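Local coordinates for B-agarase (Agarivorans gilvus, PDB 5Z6P), which probably hydrolyses beta-glycosidic linkages of agarose as an agarase of glycoside hydrolase family 50, at residues Tyr298-Leu310 / Trp428-Phe441. Numbering follows the deposited sequence.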
# COMPACT_ATOMS: atom_id res chain seq x y z
N TYR A 298 7.06 -24.85 18.73
CA TYR A 298 6.33 -23.81 19.46
C TYR A 298 5.36 -23.06 18.58
O TYR A 298 5.68 -22.72 17.45
CB TYR A 298 7.31 -22.82 20.10
CG TYR A 298 8.22 -23.48 21.09
CD1 TYR A 298 7.87 -23.58 22.43
CD2 TYR A 298 9.45 -23.99 20.69
CE1 TYR A 298 8.70 -24.18 23.34
CE2 TYR A 298 10.30 -24.58 21.60
CZ TYR A 298 9.92 -24.67 22.92
OH TYR A 298 10.77 -25.27 23.82
N PRO A 299 4.16 -22.78 19.08
CA PRO A 299 3.24 -22.04 18.22
C PRO A 299 3.81 -20.67 17.84
O PRO A 299 4.55 -20.06 18.60
CB PRO A 299 1.98 -21.90 19.07
CG PRO A 299 2.10 -22.93 20.12
CD PRO A 299 3.55 -23.14 20.37
N TYR A 300 3.49 -20.20 16.63
CA TYR A 300 4.11 -19.00 16.11
C TYR A 300 3.10 -18.08 15.44
O TYR A 300 2.19 -18.51 14.75
CB TYR A 300 5.25 -19.39 15.15
CG TYR A 300 6.05 -18.24 14.56
CD1 TYR A 300 7.16 -17.72 15.21
CD2 TYR A 300 5.71 -17.70 13.31
CE1 TYR A 300 7.90 -16.68 14.67
CE2 TYR A 300 6.46 -16.66 12.75
CZ TYR A 300 7.55 -16.15 13.44
OH TYR A 300 8.29 -15.14 12.90
N PHE A 301 3.26 -16.79 15.70
CA PHE A 301 2.48 -15.76 15.07
C PHE A 301 3.48 -14.70 14.58
O PHE A 301 4.37 -14.28 15.33
CB PHE A 301 1.45 -15.20 16.05
CG PHE A 301 0.45 -14.26 15.42
CD1 PHE A 301 -0.73 -14.74 14.86
CD2 PHE A 301 0.68 -12.88 15.41
CE1 PHE A 301 -1.66 -13.89 14.30
CE2 PHE A 301 -0.24 -12.01 14.85
CZ PHE A 301 -1.41 -12.51 14.30
N ALA A 302 3.38 -14.30 13.32
CA ALA A 302 4.42 -13.48 12.69
C ALA A 302 4.14 -11.98 12.75
O ALA A 302 3.21 -11.51 12.11
CB ALA A 302 4.63 -13.90 11.24
N THR A 303 4.94 -11.24 13.50
CA THR A 303 4.82 -9.78 13.50
C THR A 303 6.18 -9.17 13.17
O THR A 303 7.21 -9.64 13.64
CB THR A 303 4.31 -9.21 14.85
OG1 THR A 303 5.16 -9.64 15.92
CG2 THR A 303 2.87 -9.69 15.12
N GLY A 304 6.17 -8.12 12.35
CA GLY A 304 7.41 -7.51 11.90
C GLY A 304 7.19 -6.45 10.84
O GLY A 304 6.06 -6.17 10.48
N LEU A 305 8.29 -5.89 10.34
CA LEU A 305 8.25 -4.76 9.41
C LEU A 305 8.83 -5.12 8.05
O LEU A 305 9.72 -5.95 7.94
CB LEU A 305 9.03 -3.58 9.99
CG LEU A 305 8.82 -3.25 11.47
CD1 LEU A 305 9.72 -2.09 11.90
CD2 LEU A 305 7.37 -2.94 11.76
N ASP A 306 8.29 -4.50 7.02
CA ASP A 306 8.79 -4.65 5.67
C ASP A 306 9.92 -3.67 5.37
O ASP A 306 10.09 -2.67 6.07
CB ASP A 306 7.66 -4.45 4.67
CG ASP A 306 6.56 -5.47 4.82
OD1 ASP A 306 6.83 -6.64 5.16
OD2 ASP A 306 5.41 -5.06 4.60
N ILE A 307 10.67 -3.95 4.31
CA ILE A 307 11.72 -3.08 3.79
C ILE A 307 12.80 -2.84 4.84
O ILE A 307 12.97 -1.74 5.34
CB ILE A 307 11.15 -1.74 3.30
CG1 ILE A 307 9.90 -1.96 2.45
CG2 ILE A 307 12.22 -0.96 2.52
CD1 ILE A 307 10.18 -2.46 1.03
N ILE A 308 13.54 -3.88 5.19
CA ILE A 308 14.66 -3.74 6.09
C ILE A 308 15.94 -3.73 5.25
O ILE A 308 16.67 -4.70 5.15
CB ILE A 308 14.65 -4.84 7.16
CG1 ILE A 308 13.27 -4.81 7.85
CG2 ILE A 308 15.76 -4.61 8.17
CD1 ILE A 308 12.97 -5.97 8.70
N ARG A 309 16.18 -2.57 4.66
CA ARG A 309 17.21 -2.37 3.66
C ARG A 309 17.28 -0.88 3.38
O ARG A 309 16.41 -0.13 3.85
CB ARG A 309 16.90 -3.16 2.38
CG ARG A 309 15.65 -2.68 1.64
CD ARG A 309 15.36 -3.54 0.41
NE ARG A 309 14.39 -2.91 -0.48
CZ ARG A 309 13.82 -3.54 -1.51
NH1 ARG A 309 14.15 -4.79 -1.79
NH2 ARG A 309 12.94 -2.91 -2.27
N LEU A 310 18.29 -0.44 2.62
CA LEU A 310 18.48 0.98 2.36
C LEU A 310 17.94 1.44 1.00
O LEU A 310 17.70 2.62 0.79
CB LEU A 310 19.96 1.35 2.45
CG LEU A 310 20.65 1.28 3.80
CD1 LEU A 310 21.92 2.10 3.76
CD2 LEU A 310 19.74 1.72 4.93
N TRP A 428 11.41 -4.74 20.78
CA TRP A 428 10.04 -4.31 20.52
C TRP A 428 9.04 -5.47 20.51
O TRP A 428 7.83 -5.27 20.54
CB TRP A 428 9.98 -3.56 19.18
CG TRP A 428 10.91 -2.37 19.11
CD1 TRP A 428 11.64 -1.83 20.15
CD2 TRP A 428 11.20 -1.58 17.96
NE1 TRP A 428 12.37 -0.75 19.70
CE2 TRP A 428 12.12 -0.58 18.36
CE3 TRP A 428 10.78 -1.62 16.62
CZ2 TRP A 428 12.62 0.38 17.48
CZ3 TRP A 428 11.29 -0.67 15.75
CH2 TRP A 428 12.19 0.32 16.18
N GLY A 429 9.56 -6.69 20.45
CA GLY A 429 8.74 -7.88 20.50
C GLY A 429 8.39 -8.55 19.18
O GLY A 429 7.70 -9.56 19.16
N PHE A 430 8.85 -7.98 18.06
CA PHE A 430 8.50 -8.55 16.76
C PHE A 430 9.12 -9.91 16.65
O PHE A 430 10.21 -10.13 17.14
CB PHE A 430 8.97 -7.66 15.61
CG PHE A 430 8.13 -6.44 15.41
CD1 PHE A 430 6.78 -6.55 15.12
CD2 PHE A 430 8.70 -5.17 15.53
CE1 PHE A 430 6.02 -5.42 14.93
CE2 PHE A 430 7.93 -4.05 15.34
CZ PHE A 430 6.59 -4.17 15.06
N THR A 431 8.40 -10.84 16.02
CA THR A 431 8.87 -12.21 15.89
C THR A 431 9.55 -12.50 14.56
O THR A 431 9.95 -13.64 14.30
CB THR A 431 7.71 -13.21 16.07
OG1 THR A 431 6.60 -12.80 15.26
CG2 THR A 431 7.28 -13.27 17.54
N CYS A 432 9.65 -11.48 13.72
CA CYS A 432 10.35 -11.63 12.45
C CYS A 432 10.80 -10.32 11.85
O CYS A 432 10.40 -9.25 12.27
CB CYS A 432 9.46 -12.33 11.41
SG CYS A 432 8.17 -11.26 10.73
N LEU A 433 11.63 -10.47 10.82
CA LEU A 433 11.91 -9.46 9.83
C LEU A 433 11.01 -9.77 8.64
O LEU A 433 10.94 -10.92 8.20
CB LEU A 433 13.39 -9.50 9.43
CG LEU A 433 14.42 -9.45 10.57
CD1 LEU A 433 15.84 -9.63 10.04
CD2 LEU A 433 14.30 -8.16 11.32
N GLY A 434 10.32 -8.75 8.13
CA GLY A 434 9.31 -8.92 7.11
C GLY A 434 9.82 -9.01 5.68
O GLY A 434 10.96 -9.38 5.45
N ASN A 435 8.96 -8.69 4.73
CA ASN A 435 9.35 -8.83 3.33
C ASN A 435 10.34 -7.78 2.91
O ASN A 435 10.35 -6.68 3.46
CB ASN A 435 8.15 -8.78 2.41
CG ASN A 435 8.41 -9.49 1.10
OD1 ASN A 435 9.28 -10.36 1.04
ND2 ASN A 435 7.69 -9.12 0.06
N TRP A 436 11.17 -8.13 1.93
CA TRP A 436 12.21 -7.26 1.43
C TRP A 436 13.20 -6.90 2.54
O TRP A 436 13.55 -5.73 2.72
CB TRP A 436 11.58 -6.01 0.79
CG TRP A 436 10.66 -6.36 -0.38
CD1 TRP A 436 11.02 -6.99 -1.55
CD2 TRP A 436 9.26 -6.11 -0.49
NE1 TRP A 436 9.92 -7.14 -2.37
CE2 TRP A 436 8.83 -6.61 -1.74
CE3 TRP A 436 8.31 -5.51 0.36
CZ2 TRP A 436 7.49 -6.52 -2.17
CZ3 TRP A 436 6.99 -5.42 -0.07
CH2 TRP A 436 6.59 -5.92 -1.33
N THR A 437 13.60 -7.92 3.29
CA THR A 437 14.72 -7.82 4.21
C THR A 437 16.01 -8.08 3.43
O THR A 437 16.07 -9.04 2.66
CB THR A 437 14.57 -8.83 5.37
OG1 THR A 437 13.51 -8.43 6.24
CG2 THR A 437 15.85 -8.90 6.17
N ALA A 438 17.02 -7.23 3.60
CA ALA A 438 18.31 -7.42 2.92
C ALA A 438 18.89 -8.78 3.27
O ALA A 438 18.88 -9.18 4.41
CB ALA A 438 19.29 -6.33 3.29
N PRO A 439 19.41 -9.49 2.26
CA PRO A 439 19.93 -10.85 2.42
C PRO A 439 21.11 -10.89 3.39
O PRO A 439 21.45 -11.97 3.86
CB PRO A 439 20.37 -11.23 1.00
CG PRO A 439 19.68 -10.29 0.11
CD PRO A 439 19.57 -9.01 0.87
N GLU A 440 21.72 -9.74 3.65
CA GLU A 440 22.73 -9.66 4.69
C GLU A 440 22.19 -10.04 6.07
O GLU A 440 22.96 -10.38 6.95
CB GLU A 440 23.32 -8.25 4.75
CG GLU A 440 24.34 -7.93 3.67
CD GLU A 440 23.70 -7.41 2.39
OE1 GLU A 440 22.47 -7.32 2.31
OE2 GLU A 440 24.46 -7.09 1.46
N PHE A 441 20.87 -9.97 6.26
CA PHE A 441 20.27 -10.29 7.55
C PHE A 441 19.97 -11.78 7.69
O PHE A 441 19.66 -12.25 8.78
CB PHE A 441 18.96 -9.51 7.77
CG PHE A 441 19.14 -8.07 8.15
CD1 PHE A 441 19.30 -7.71 9.48
CD2 PHE A 441 19.14 -7.08 7.19
CE1 PHE A 441 19.45 -6.38 9.85
CE2 PHE A 441 19.29 -5.74 7.55
CZ PHE A 441 19.44 -5.41 8.89
O HOH W 1 10.77 -6.60 11.62
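T431 pins its hydroxyl between two backbone groups of strand 299-305: OG1 donates to F301 O at 2.7 Å, in the carbonyl plane on a lone pair, and accepts from T303 N with a nearly straight N-H...O angle of 166°. Its chi1 of 48° sets OG1 between the backbone N and the carbonyl carbon, where both partners can be reached. Y300 slides past this side chain in the opposite sense and gives its OH to T431 O at 2.6 Å; the oxygen lies at the edge of the tyrosine ring, whereas the hydroxyl stands above the carbonyl plane.

F430 turns its ring across the strand, with CD1 3.2 Å from G304 N and CZ 3.6 Å from L305 CD2, the leucine crossing it at about a right angle. T303 CB sits at the ring edge, and T303 OG1 is hydrogen-bonded to N755 OD1 of helix 745-762. A water joins L305 N to C432 O, filling in where the direct N to O separation is too long.

Beyond G434 N, hydrogen-bonded to L305 O, D306 OD1 receives N435 N at 3.0 Å on its anti side. I307 CD1 approaches W436 CE3 obliquely, while W436 CB lies over one face of the R309 guanidinium, toward its rim, and R309 NH2 hydrogen-bonds to N312 OD1. I308 runs alongside T437 and sets CG2 over the face of F441, a CH-pi contact 28° off the ring normal; A438 N donates a hydrogen bond to I308 O.

Strand 299-305 pairs in parallel with strand 709-714; the loop after helix 413-428 runs beside it, and just past the strand's end a single beta bridge joins I308 to T437. This is consistent with the end of a barrel strand and the loop beside it in the (beta/alpha)8-barrel expected for a family 50 glycoside hydrolase.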